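Local coordinates for protein Sso-CP2 metallo-carboxypetidase (Sulfolobus solfataricus, PDB 4MMO) that probably acts as a zinc-dependent carboxypeptidase of the M20 family, trimming residues from the C-terminal end of peptides, at residues A86-T91 against Y98-S103; G171-V176 against K365-E370; S353-A358 against K432-L437; I360-K365 against I424-E429. One frame throughout, in Å; residues are numbered along the deposited sequence.

Contact 1 (A86-T91 against Y98-S103); sequences APFSAT and YARGAS
T91 and Y98 form an antiparallel hydrogen-bonded pair, firm from Y98 N to T91 O (2.9 Å) but weak in the return from T91 N to Y98 O (3.4 Å). The asymmetry is consistent with a G1 beta bulge: A90 and T91 both face Y98, and A90 takes a positive phi (53°), which its small methyl tolerates. A further backbone bond, R100 N to P87 O at 2.8 Å, lies in the plane of that carbonyl. Each end of this bond belongs to a turn. P87 takes the second position of the type I turn from A86 to S89, where its ring fixes phi suitably, and G101 takes the third position of the type II turn from A99 to A102, whose positive phi suits glycine.

S89 OG, in the crowded position between backbone N and carbonyl carbon, bonds A86 O at 2.7 Å, so that this oxygen is gripped by both S89 N and S89 OG; T91 OG1 donates to S89 OG in turn. The F88 ring meets the aliphatic root of R100, with F88 CZ 4.0 Å from R100 CG. Bends at chi2 and chi3 then carry the guanidinium away, to a salt bridge with E413 and the carbonyl oxygens of Q75, P76 and A410. A90 CB lies 4.3 Å from A99 CB, and both methyls pack against L12 of helix 3-12. Y98 rests on N414 of strand 414-416, while A102 touches I415 of the same strand as the chain enters helix 102-121.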
loop_
_atom_site.group_PDB
_atom_site.type_symbol
_atom_site.label_atom_id
_atom_site.label_comp_id
_atom_site.label_asym_id
_atom_site.label_seq_id
_atom_site.Cartn_x
_atom_site.Cartn_y
_atom_site.Cartn_z
ATOM N N ALA A 86 13.914 18.085 20.001
ATOM C CA ALA A 86 12.526 18.348 19.631
ATOM C C ALA A 86 12.484 19.164 18.337
ATOM O O ALA A 86 13.210 20.148 18.215
ATOM C CB ALA A 86 11.809 19.088 20.744
ATOM N N PRO A 87 11.636 18.757 17.372
ATOM C CA PRO A 87 11.580 19.405 16.056
ATOM C C PRO A 87 11.482 20.924 16.082
ATOM O O PRO A 87 11.940 21.556 15.131
ATOM C CB PRO A 87 10.312 18.818 15.437
ATOM C CG PRO A 87 10.195 17.486 16.039
ATOM C CD PRO A 87 10.706 17.615 17.443
ATOM N N PHE A 88 10.903 21.496 17.134
ATOM C CA PHE A 88 10.721 22.944 17.200
ATOM C C PHE A 88 11.433 23.586 18.391
ATOM O O PHE A 88 11.081 24.679 18.825
ATOM C CB PHE A 88 9.231 23.277 17.181
ATOM C CG PHE A 88 8.552 22.860 15.911
ATOM C CD1 PHE A 88 8.705 23.611 14.753
ATOM C CD2 PHE A 88 7.786 21.708 15.862
ATOM C CE1 PHE A 88 8.094 23.228 13.573
ATOM C CE2 PHE A 88 7.171 21.318 14.684
ATOM C CZ PHE A 88 7.327 22.079 13.536
ATOM N N SER A 89 12.460 22.914 18.896
ATOM C CA SER A 89 13.257 23.464 19.985
ATOM C C SER A 89 14.177 24.581 19.493
ATOM O O SER A 89 14.501 25.496 20.251
ATOM C CB SER A 89 14.085 22.363 20.650
ATOM O OG SER A 89 14.894 21.683 19.706
ATOM N N ALA A 90 14.580 24.510 18.223
ATOM C CA ALA A 90 15.563 25.441 17.661
ATOM C C ALA A 90 16.807 25.454 18.536
ATOM O O ALA A 90 17.339 26.507 18.878
ATOM C CB ALA A 90 14.979 26.839 17.534
ATOM N N THR A 91 17.246 24.260 18.910
ATOM C CA THR A 91 18.411 24.094 19.761
ATOM C C THR A 91 19.670 24.502 19.018
ATOM O O THR A 91 19.853 24.150 17.852
ATOM C CB THR A 91 18.549 22.626 20.203
ATOM O OG1 THR A 91 17.443 22.276 21.044
ATOM C CG2 THR A 91 19.856 22.393 20.959
ATOM N N TYR A 98 18.986 23.588 15.189
ATOM C CA TYR A 98 18.253 22.367 14.866
ATOM C C TYR A 98 16.752 22.556 15.020
ATOM O O TYR A 98 16.233 22.620 16.134
ATOM C CB TYR A 98 18.733 21.209 15.745
ATOM C CG TYR A 98 20.101 20.702 15.360
ATOM C CD1 TYR A 98 21.251 21.291 15.870
ATOM C CD2 TYR A 98 20.244 19.643 14.478
ATOM C CE1 TYR A 98 22.506 20.834 15.514
ATOM C CE2 TYR A 98 21.491 19.179 14.114
ATOM C CZ TYR A 98 22.620 19.777 14.634
ATOM O OH TYR A 98 23.865 19.315 14.273
ATOM N N ALA A 99 16.058 22.644 13.892
ATOM C CA ALA A 99 14.610 22.771 13.896
ATOM C C ALA A 99 14.032 22.447 12.526
ATOM O O ALA A 99 14.674 22.684 11.500
ATOM C CB ALA A 99 14.207 24.175 14.311
ATOM N N ARG A 100 12.826 21.886 12.511
ATOM C CA ARG A 100 12.060 21.791 11.276
ATOM C C ARG A 100 11.816 23.210 10.775
ATOM O O ARG A 100 11.373 24.074 11.534
ATOM C CB ARG A 100 10.732 21.063 11.514
ATOM C CG ARG A 100 9.678 21.240 10.417
ATOM C CD ARG A 100 10.116 20.675 9.060
ATOM N NE ARG A 100 9.943 19.227 8.964
ATOM C CZ ARG A 100 10.926 18.327 8.926
ATOM N NH1 ARG A 100 12.203 18.690 8.964
ATOM N NH2 ARG A 100 10.621 17.040 8.840
ATOM N N GLY A 101 12.118 23.445 9.501
ATOM C CA GLY A 101 11.932 24.753 8.896
ATOM C C GLY A 101 13.173 25.631 8.864
ATOM O O GLY A 101 13.120 26.768 8.403
ATOM N N ALA A 102 14.291 25.115 9.353
ATOM C CA ALA A 102 15.514 25.903 9.429
ATOM C C ALA A 102 16.030 26.236 8.022
ATOM O O ALA A 102 16.397 27.374 7.735
ATOM C CB ALA A 102 16.565 25.155 10.225
ATOM N N SER A 103 16.021 25.230 7.154
ATOM C CA SER A 103 16.440 25.372 5.771
ATOM C C SER A 103 15.256 25.730 4.873
ATOM O O SER A 103 15.322 26.685 4.097
ATOM C CB SER A 103 17.075 24.065 5.299
ATOM O OG SER A 103 17.424 24.135 3.928
HETATM O O HOH W 1 15.648 19.810 16.534
#

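Contact 2 (G171-V176 against K365-E370); sequences GRPQIV and KVYGTE
P173 and Y367 run antiparallel alongside each other, the proline ring pressing its CG to 3.7 Å from Y367 CD2 while P173 CB lies near CD2 and CE2 of the same ring. With CG anti to the carbonyl carbon (chi1 -67°), the tyrosine ring comes off the last turn of helix 354-367 toward the proline, and V366 CG1 sits over the rim of one face. T369 comes to P173 from beyond the helix end, where G368 breaks the helical path with a positive phi that glycine adopts easily. T369 OG1 stands anti to its backbone N, which puts the methyl in the crowded position, T369 CG2 lying 3.6 Å from P173 CD. R172 lies roughly perpendicular to T369, its CG 3.4 Å from T369 OG1.

Charged ends turn elsewhere: the R172 guanidinium bridges to D168 and D249, and E370 pairs with K364. Backbone hydrogen bonds between Q372 and both P173 and I175 open the parallel pairing of strands 174-176 and 372-374. With no hydrogen bond across it, the contact rests on van der Waals fit, mostly carbon against carbon, which suits a rigid proline ring, and R172 meets T369 OG1 and E370 O with methylenes rather than charge.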
loop_
_atom_site.group_PDB
_atom_site.type_symbol
_atom_site.label_atom_id
_atom_site.label_comp_id
_atom_site.label_asym_id
_atom_site.label_seq_id
_atom_site.Cartn_x
_atom_site.Cartn_y
_atom_site.Cartn_z
ATOM N N GLY A 171 29.351 23.122 -1.391
ATOM C CA GLY A 171 29.231 24.333 -0.600
ATOM C C GLY A 171 29.121 25.593 -1.439
ATOM O O GLY A 171 29.267 26.703 -0.929
ATOM N N ARG A 172 28.859 25.423 -2.730
ATOM C CA ARG A 172 28.686 26.552 -3.633
ATOM C C ARG A 172 27.226 26.981 -3.658
ATOM O O ARG A 172 26.333 26.134 -3.636
ATOM C CB ARG A 172 29.128 26.166 -5.040
ATOM C CG ARG A 172 30.602 25.820 -5.144
ATOM C CD ARG A 172 30.905 25.022 -6.397
ATOM N NE ARG A 172 30.218 23.735 -6.392
ATOM C CZ ARG A 172 30.402 22.781 -7.297
ATOM N NH1 ARG A 172 31.259 22.956 -8.294
ATOM N NH2 ARG A 172 29.726 21.644 -7.202
ATOM N N PRO A 173 26.969 28.299 -3.706
ATOM C CA PRO A 173 25.574 28.741 -3.799
ATOM C C PRO A 173 24.933 28.290 -5.109
ATOM O O PRO A 173 25.639 28.129 -6.107
ATOM C CB PRO A 173 25.681 30.266 -3.743
ATOM C CG PRO A 173 27.070 30.572 -4.211
ATOM C CD PRO A 173 27.913 29.431 -3.736
ATOM N N GLN A 174 23.617 28.087 -5.095
ATOM C CA GLN A 174 22.895 27.610 -6.272
ATOM C C GLN A 174 21.908 28.641 -6.803
ATOM O O GLN A 174 21.222 29.320 -6.039
ATOM C CB GLN A 174 22.168 26.304 -5.954
ATOM C CG GLN A 174 23.110 25.144 -5.679
ATOM C CD GLN A 174 22.378 23.855 -5.404
ATOM O OE1 GLN A 174 22.568 22.862 -6.103
ATOM N NE2 GLN A 174 21.538 23.859 -4.374
ATOM N N ILE A 175 21.860 28.752 -8.127
ATOM C CA ILE A 175 20.945 29.648 -8.817
ATOM C C ILE A 175 20.053 28.778 -9.687
ATOM O O ILE A 175 20.543 28.027 -10.533
ATOM C CB ILE A 175 21.693 30.654 -9.723
ATOM C CG1 ILE A 175 22.822 31.358 -8.960
ATOM C CG2 ILE A 175 20.724 31.669 -10.315
ATOM C CD1 ILE A 175 22.369 32.221 -7.819
ATOM N N VAL A 176 18.746 28.879 -9.477
ATOM C CA VAL A 176 17.797 27.996 -10.142
ATOM C C VAL A 176 16.792 28.803 -10.960
ATOM O O VAL A 176 16.072 29.648 -10.426
ATOM C CB VAL A 176 17.078 27.117 -9.114
ATOM C CG1 VAL A 176 16.221 26.070 -9.807
ATOM C CG2 VAL A 176 18.106 26.446 -8.196
ATOM N N LYS A 365 30.494 37.255 -4.893
ATOM C CA LYS A 365 31.155 38.143 -3.945
ATOM C C LYS A 365 31.086 37.633 -2.501
ATOM O O LYS A 365 32.081 37.667 -1.774
ATOM C CB LYS A 365 30.531 39.537 -4.034
ATOM C CG LYS A 365 31.217 40.584 -3.176
ATOM C CD LYS A 365 30.598 41.957 -3.385
ATOM C CE LYS A 365 31.391 43.044 -2.679
ATOM N NZ LYS A 365 31.558 42.765 -1.226
ATOM N N VAL A 366 29.916 37.161 -2.087
ATOM C CA VAL A 366 29.698 36.779 -0.693
ATOM C C VAL A 366 30.346 35.443 -0.343
ATOM O O VAL A 366 30.949 35.306 0.722
ATOM C CB VAL A 366 28.187 36.743 -0.367
ATOM C CG1 VAL A 366 27.914 36.062 0.970
ATOM C CG2 VAL A 366 27.635 38.154 -0.358
ATOM N N TYR A 367 30.222 34.465 -1.236
ATOM C CA TYR A 367 30.682 33.108 -0.952
ATOM C C TYR A 367 32.078 32.841 -1.503
ATOM O O TYR A 367 32.758 31.917 -1.058
ATOM C CB TYR A 367 29.684 32.082 -1.497
ATOM C CG TYR A 367 28.356 32.120 -0.779
ATOM C CD1 TYR A 367 28.180 31.455 0.427
ATOM C CD2 TYR A 367 27.282 32.835 -1.296
ATOM C CE1 TYR A 367 26.969 31.491 1.096
ATOM C CE2 TYR A 367 26.067 32.878 -0.635
ATOM C CZ TYR A 367 25.917 32.204 0.562
ATOM O OH TYR A 367 24.710 32.241 1.224
ATOM N N GLY A 368 32.500 33.647 -2.469
ATOM C CA GLY A 368 33.855 33.572 -2.984
ATOM C C GLY A 368 34.129 32.341 -3.827
ATOM O O GLY A 368 35.284 31.971 -4.032
ATOM N N THR A 369 33.068 31.702 -4.310
ATOM C CA THR A 369 33.204 30.582 -5.236
ATOM C C THR A 369 32.274 30.784 -6.426
ATOM O O THR A 369 31.536 31.765 -6.482
ATOM C CB THR A 369 32.904 29.234 -4.556
ATOM O OG1 THR A 369 33.082 28.172 -5.501
ATOM C CG2 THR A 369 31.481 29.202 -4.010
ATOM N N GLU A 370 32.315 29.859 -7.377
ATOM C CA GLU A 370 31.511 29.982 -8.587
ATOM C C GLU A 370 30.093 29.465 -8.342
ATOM O O GLU A 370 29.914 28.289 -8.030
ATOM C CB GLU A 370 32.159 29.197 -9.730
ATOM C CG GLU A 370 31.661 29.592 -11.112
ATOM C CD GLU A 370 32.055 31.009 -11.494
ATOM O OE1 GLU A 370 33.142 31.463 -11.075
ATOM O OE2 GLU A 370 31.273 31.672 -12.207
#

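Contact 3 (S353-A358 against K432-L437); sequences STVVKA and KLYPIL
The first turn of helix 354-367 meets the last residues of the chain as they run off helix 417-433, with CA atoms only 5.1 Å apart at A358 and Y434 and 6.2 Å apart at T354 and L437. S353 is the N-cap of the first helix: its OG accepts from V356 N at 3.2 Å, a bond that is fairly straight at 159°.

Such close backbones need a small residue between them, and A358 supplies it. Its CB lies 3.7 Å from Y434 CA and 3.8 Å from L437 CD1, while L433 CD2 reaches over to the A358 carbonyl oxygen. The Y434 ring, swung out with CG anti to the backbone N (chi1 173°), runs alongside the first turn of the helix, where CE1 comes 3.9 Å from V355 CB and also meets T354 OG1. Here the two helices lie against the mixed sheet of the alpha/beta catalytic domain: V355 packs on S159 and I161 of strand 159-161 and on V396 of strand 395-396, and Y434 OH is hydrogen-bonded to S159 OG.

T354 carries its methyl toward the chain end, CG2 3.9 Å from L437 O. K64 NZ forms a salt bridge with L437 OXT, bonds Y434 O and makes a cation-pi contact with the Y434 ring.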
loop_
_atom_site.group_PDB
_atom_site.type_symbol
_atom_site.label_atom_id
_atom_site.label_comp_id
_atom_site.label_asym_id
_atom_site.label_seq_id
_atom_site.Cartn_x
_atom_site.Cartn_y
_atom_site.Cartn_z
ATOM N N SER A 353 18.567 37.710 -17.560
ATOM C CA SER A 353 17.808 38.761 -16.902
ATOM C C SER A 353 18.713 39.429 -15.880
ATOM O O SER A 353 19.660 38.816 -15.382
ATOM C CB SER A 353 16.562 38.193 -16.217
ATOM O OG SER A 353 16.903 37.527 -15.016
ATOM N N THR A 354 18.425 40.684 -15.566
ATOM C CA THR A 354 19.224 41.410 -14.589
ATOM C C THR A 354 19.089 40.813 -13.185
ATOM O O THR A 354 20.056 40.803 -12.416
ATOM C CB THR A 354 18.843 42.895 -14.552
ATOM O OG1 THR A 354 17.425 43.018 -14.409
ATOM C CG2 THR A 354 19.277 43.587 -15.837
ATOM N N VAL A 355 17.902 40.317 -12.842
ATOM C CA VAL A 355 17.710 39.754 -11.509
ATOM C C VAL A 355 18.613 38.537 -11.356
ATOM O O VAL A 355 19.243 38.354 -10.315
ATOM C CB VAL A 355 16.217 39.419 -11.185
ATOM C CG1 VAL A 355 15.681 38.288 -12.059
ATOM C CG2 VAL A 355 16.066 39.066 -9.709
ATOM N N VAL A 356 18.720 37.729 -12.409
ATOM C CA VAL A 356 19.606 36.568 -12.362
ATOM C C VAL A 356 21.055 37.027 -12.269
ATOM O O VAL A 356 21.827 36.514 -11.457
ATOM C CB VAL A 356 19.416 35.643 -13.584
ATOM C CG1 VAL A 356 20.503 34.574 -13.634
ATOM C CG2 VAL A 356 18.048 34.982 -13.536
ATOM N N LYS A 357 21.414 38.000 -13.100
ATOM C CA LYS A 357 22.772 38.529 -13.118
ATOM C C LYS A 357 23.154 39.061 -11.747
ATOM O O LYS A 357 24.197 38.700 -11.209
ATOM C CB LYS A 357 22.901 39.637 -14.168
ATOM C CG LYS A 357 23.075 39.121 -15.588
ATOM C CD LYS A 357 22.871 40.227 -16.614
ATOM C CE LYS A 357 23.541 39.894 -17.939
ATOM N NZ LYS A 357 23.275 40.931 -18.974
ATOM N N ALA A 358 22.299 39.910 -11.182
ATOM C CA ALA A 358 22.529 40.460 -9.846
ATOM C C ALA A 358 22.709 39.346 -8.817
ATOM O O ALA A 358 23.480 39.474 -7.868
ATOM C CB ALA A 358 21.375 41.362 -9.446
ATOM N N LYS A 432 21.564 45.607 -3.476
ATOM C CA LYS A 432 22.368 46.773 -3.836
ATOM C C LYS A 432 22.659 46.759 -5.329
ATOM O O LYS A 432 22.751 47.800 -5.972
ATOM C CB LYS A 432 23.685 46.770 -3.059
ATOM C CG LYS A 432 23.574 47.264 -1.629
ATOM C CD LYS A 432 24.832 46.947 -0.840
ATOM C CE LYS A 432 25.032 47.927 0.301
ATOM N NZ LYS A 432 25.945 47.389 1.345
ATOM N N LEU A 433 22.769 45.553 -5.870
ATOM C CA LEU A 433 23.264 45.331 -7.216
ATOM C C LEU A 433 22.144 45.315 -8.258
ATOM O O LEU A 433 22.308 45.834 -9.367
ATOM C CB LEU A 433 24.011 44.001 -7.222
ATOM C CG LEU A 433 24.905 43.625 -8.395
ATOM C CD1 LEU A 433 25.896 44.728 -8.729
ATOM C CD2 LEU A 433 25.627 42.351 -8.024
ATOM N N TYR A 434 21.007 44.725 -7.898
ATOM C CA TYR A 434 19.867 44.627 -8.811
ATOM C C TYR A 434 19.454 45.970 -9.423
ATOM O O TYR A 434 19.243 46.058 -10.634
ATOM C CB TYR A 434 18.666 43.986 -8.106
ATOM C CG TYR A 434 17.398 43.995 -8.931
ATOM C CD1 TYR A 434 17.339 43.347 -10.158
ATOM C CD2 TYR A 434 16.261 44.647 -8.482
ATOM C CE1 TYR A 434 16.183 43.351 -10.913
ATOM C CE2 TYR A 434 15.097 44.652 -9.230
ATOM C CZ TYR A 434 15.064 44.004 -10.443
ATOM O OH TYR A 434 13.909 44.013 -11.187
ATOM N N PRO A 435 19.339 47.022 -8.596
ATOM C CA PRO A 435 18.854 48.289 -9.155
ATOM C C PRO A 435 19.864 49.035 -10.042
ATOM O O PRO A 435 19.444 49.908 -10.800
ATOM C CB PRO A 435 18.510 49.115 -7.910
ATOM C CG PRO A 435 19.341 48.553 -6.831
ATOM C CD PRO A 435 19.526 47.100 -7.137
ATOM N N ILE A 436 21.150 48.703 -9.964
ATOM C CA ILE A 436 22.150 49.408 -10.771
ATOM C C ILE A 436 22.396 48.727 -12.119
ATOM O O ILE A 436 22.919 49.348 -13.041
ATOM C CB ILE A 436 23.497 49.621 -10.017
ATOM C CG1 ILE A 436 24.232 48.300 -9.773
ATOM C CG2 ILE A 436 23.251 50.354 -8.707
ATOM C CD1 ILE A 436 25.633 48.473 -9.204
ATOM N N LEU A 437 22.008 47.460 -12.237
ATOM C CA LEU A 437 22.182 46.734 -13.488
ATOM C C LEU A 437 21.055 47.056 -14.460
ATOM O O LEU A 437 21.238 47.012 -15.678
ATOM C CB LEU A 437 22.247 45.227 -13.241
ATOM C CG LEU A 437 23.427 44.723 -12.411
ATOM C CD1 LEU A 437 23.291 43.227 -12.172
ATOM C CD2 LEU A 437 24.750 45.037 -13.088
ATOM O OXT LEU A 437 19.939 47.377 -14.052
#

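Contact 4 (I360-K365 against I424-E429); sequences IESAKK and IKHTEE
Two helices of the alpha/beta catalytic domain, 354-367 and 417-433, cross here with their N-to-C directions 136° apart, and the segment axes approach to 8.5 Å. Small side chains make this closeness possible on the buried side. A363 lies under the imidazole of H426, its CA 3.4 Å from the ring plane and offset toward the rim, and A363 CB is 3.4 Å from H426 NE2. The histidine is sent across the gap by its first torsion, CG anti to the backbone N (chi1 -174°). At the edge of the ring, in its plane, sits S362 OG, folded into the crowded position between its backbone N and carbonyl carbon. There the hydroxyl has A358 O, its stronger partner, and M359 O as acceptors for its single proton, so that a polar atom is satisfied within a buried seam; H426 NE2 has a weak bond to M359 O. Where the backbones come nearest, S362 CB packs on E429 CB at 3.7 Å.

The contact loosens at the carboxylate end of E429 and at K365, which is exposed, so this pair lies at the solvent edge. The two side chains run roughly perpendicular, and the lysine's methylenes do as much touching as its charge, with K365 CD 3.7 Å from E429 CD. Long side chains fit this rim because they can span the gap. The glutamate bends at chi2 (-62°) and the lysine at chi4, bringing their ends together in a long, weak salt bridge of 3.5 Å between K365 NZ and E429 OE1.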
loop_
_atom_site.group_PDB
_atom_site.type_symbol
_atom_site.label_atom_id
_atom_site.label_comp_id
_atom_site.label_asym_id
_atom_site.label_seq_id
_atom_site.Cartn_x
_atom_site.Cartn_y
_atom_site.Cartn_z
ATOM N N ILE A 360 23.785 36.080 -9.461
ATOM C CA ILE A 360 25.065 35.418 -9.716
ATOM C C ILE A 360 26.249 36.215 -9.161
ATOM O O ILE A 360 27.147 35.656 -8.534
ATOM C CB ILE A 360 25.279 35.179 -11.227
ATOM C CG1 ILE A 360 24.332 34.079 -11.711
ATOM C CG2 ILE A 360 26.740 34.791 -11.527
ATOM C CD1 ILE A 360 24.363 33.830 -13.210
ATOM N N GLU A 361 26.253 37.520 -9.395
ATOM C CA GLU A 361 27.391 38.349 -9.016
ATOM C C GLU A 361 27.469 38.508 -7.496
ATOM O O GLU A 361 28.550 38.424 -6.908
ATOM C CB GLU A 361 27.314 39.713 -9.713
ATOM C CG GLU A 361 28.499 40.640 -9.430
ATOM C CD GLU A 361 28.373 42.002 -10.105
ATOM O OE1 GLU A 361 28.801 43.006 -9.496
ATOM O OE2 GLU A 361 27.847 42.076 -11.237
ATOM N N SER A 362 26.323 38.722 -6.857
ATOM C CA SER A 362 26.282 38.849 -5.402
ATOM C C SER A 362 26.716 37.555 -4.720
ATOM O O SER A 362 27.443 37.582 -3.725
ATOM C CB SER A 362 24.879 39.243 -4.928
ATOM O OG SER A 362 23.903 38.327 -5.389
ATOM N N ALA A 363 26.275 36.422 -5.257
ATOM C CA ALA A 363 26.617 35.129 -4.667
ATOM C C ALA A 363 28.125 34.928 -4.725
ATOM O O ALA A 363 28.749 34.445 -3.783
ATOM C CB ALA A 363 25.905 34.009 -5.409
ATOM N N LYS A 364 28.696 35.324 -5.853
ATOM C CA LYS A 364 30.118 35.190 -6.109
ATOM C C LYS A 364 30.933 36.024 -5.121
ATOM O O LYS A 364 31.920 35.554 -4.557
ATOM C CB LYS A 364 30.383 35.636 -7.540
ATOM C CG LYS A 364 31.704 35.212 -8.112
ATOM C CD LYS A 364 31.738 35.541 -9.594
ATOM C CE LYS A 364 33.046 35.127 -10.232
ATOM N NZ LYS A 364 33.246 33.658 -10.150
ATOM N N LYS A 365 30.494 37.255 -4.893
ATOM C CA LYS A 365 31.155 38.143 -3.945
ATOM C C LYS A 365 31.086 37.633 -2.501
ATOM O O LYS A 365 32.081 37.667 -1.774
ATOM C CB LYS A 365 30.531 39.537 -4.034
ATOM C CG LYS A 365 31.217 40.584 -3.176
ATOM C CD LYS A 365 30.598 41.957 -3.385
ATOM C CE LYS A 365 31.391 43.044 -2.679
ATOM N NZ LYS A 365 31.558 42.765 -1.226
ATOM N N ILE A 424 21.903 36.495 4.755
ATOM C CA ILE A 424 21.555 37.901 4.944
ATOM C C ILE A 424 22.460 38.751 4.055
ATOM O O ILE A 424 22.009 39.663 3.362
ATOM C CB ILE A 424 21.743 38.334 6.418
ATOM C CG1 ILE A 424 20.761 37.586 7.323
ATOM C CG2 ILE A 424 21.543 39.845 6.576
ATOM C CD1 ILE A 424 21.049 37.722 8.809
ATOM N N LYS A 425 23.741 38.414 4.080
ATOM C CA LYS A 425 24.775 39.135 3.354
ATOM C C LYS A 425 24.559 39.036 1.843
ATOM O O LYS A 425 24.635 40.039 1.130
ATOM C CB LYS A 425 26.120 38.545 3.759
ATOM C CG LYS A 425 27.346 39.291 3.323
ATOM C CD LYS A 425 28.535 38.658 4.018
ATOM C CE LYS A 425 29.865 39.167 3.516
ATOM N NZ LYS A 425 30.969 38.431 4.194
ATOM N N HIS A 426 24.281 37.826 1.367
ATOM C CA HIS A 426 23.960 37.590 -0.037
ATOM C C HIS A 426 22.773 38.437 -0.480
ATOM O O HIS A 426 22.769 38.985 -1.583
ATOM C CB HIS A 426 23.661 36.106 -0.264
ATOM C CG HIS A 426 23.462 35.734 -1.699
ATOM N ND1 HIS A 426 23.107 34.459 -2.094
ATOM C CD2 HIS A 426 23.573 36.455 -2.841
ATOM C CE1 HIS A 426 23.004 34.415 -3.407
ATOM N NE2 HIS A 426 23.280 35.618 -3.887
ATOM N N THR A 427 21.769 38.555 0.380
ATOM C CA THR A 427 20.568 39.300 0.028
ATOM C C THR A 427 20.873 40.788 -0.074
ATOM O O THR A 427 20.388 41.470 -0.977
ATOM C CB THR A 427 19.448 39.107 1.069
ATOM O OG1 THR A 427 19.173 37.709 1.238
ATOM C CG2 THR A 427 18.182 39.839 0.630
ATOM N N GLU A 428 21.659 41.285 0.877
ATOM C CA GLU A 428 22.074 42.684 0.895
ATOM C C GLU A 428 22.784 43.053 -0.402
ATOM O O GLU A 428 22.397 44.006 -1.077
ATOM C CB GLU A 428 22.988 42.954 2.094
ATOM C CG GLU A 428 22.235 43.170 3.398
ATOM C CD GLU A 428 23.139 43.186 4.622
ATOM O OE1 GLU A 428 24.301 42.737 4.529
ATOM O OE2 GLU A 428 22.680 43.640 5.686
ATOM N N GLU A 429 23.812 42.287 -0.753
ATOM C CA GLU A 429 24.550 42.524 -1.989
ATOM C C GLU A 429 23.638 42.401 -3.200
ATOM O O GLU A 429 23.767 43.166 -4.156
ATOM C CB GLU A 429 25.724 41.554 -2.118
ATOM C CG GLU A 429 26.979 41.996 -1.380
ATOM C CD GLU A 429 27.538 43.306 -1.910
ATOM O OE1 GLU A 429 28.254 43.993 -1.154
ATOM O OE2 GLU A 429 27.259 43.647 -3.082
#

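In the fold
Contacts 2, 3 and 4 are built along one helix, 354-367, on the same side of the chain's centre. Contacts 3 and 4 pair it with helix 417-433, their centres 11 Å apart, and L433 of contact 3 packs on E361 of contact 4. Contact 2 sits at the other end, 8 Å from contact 4 between centres; they share K365, and Y367 CE2 packs 3.7 Å from H426 ND1. Contact 1 stands apart, its centre about 25 Å from that of contact 2, although its helix 102-121 packs on I424 and T427 of contact 4. It alone approaches the metal: the R100 side chain is about 10 Å from the zinc and about 7 Å from its ligand D104.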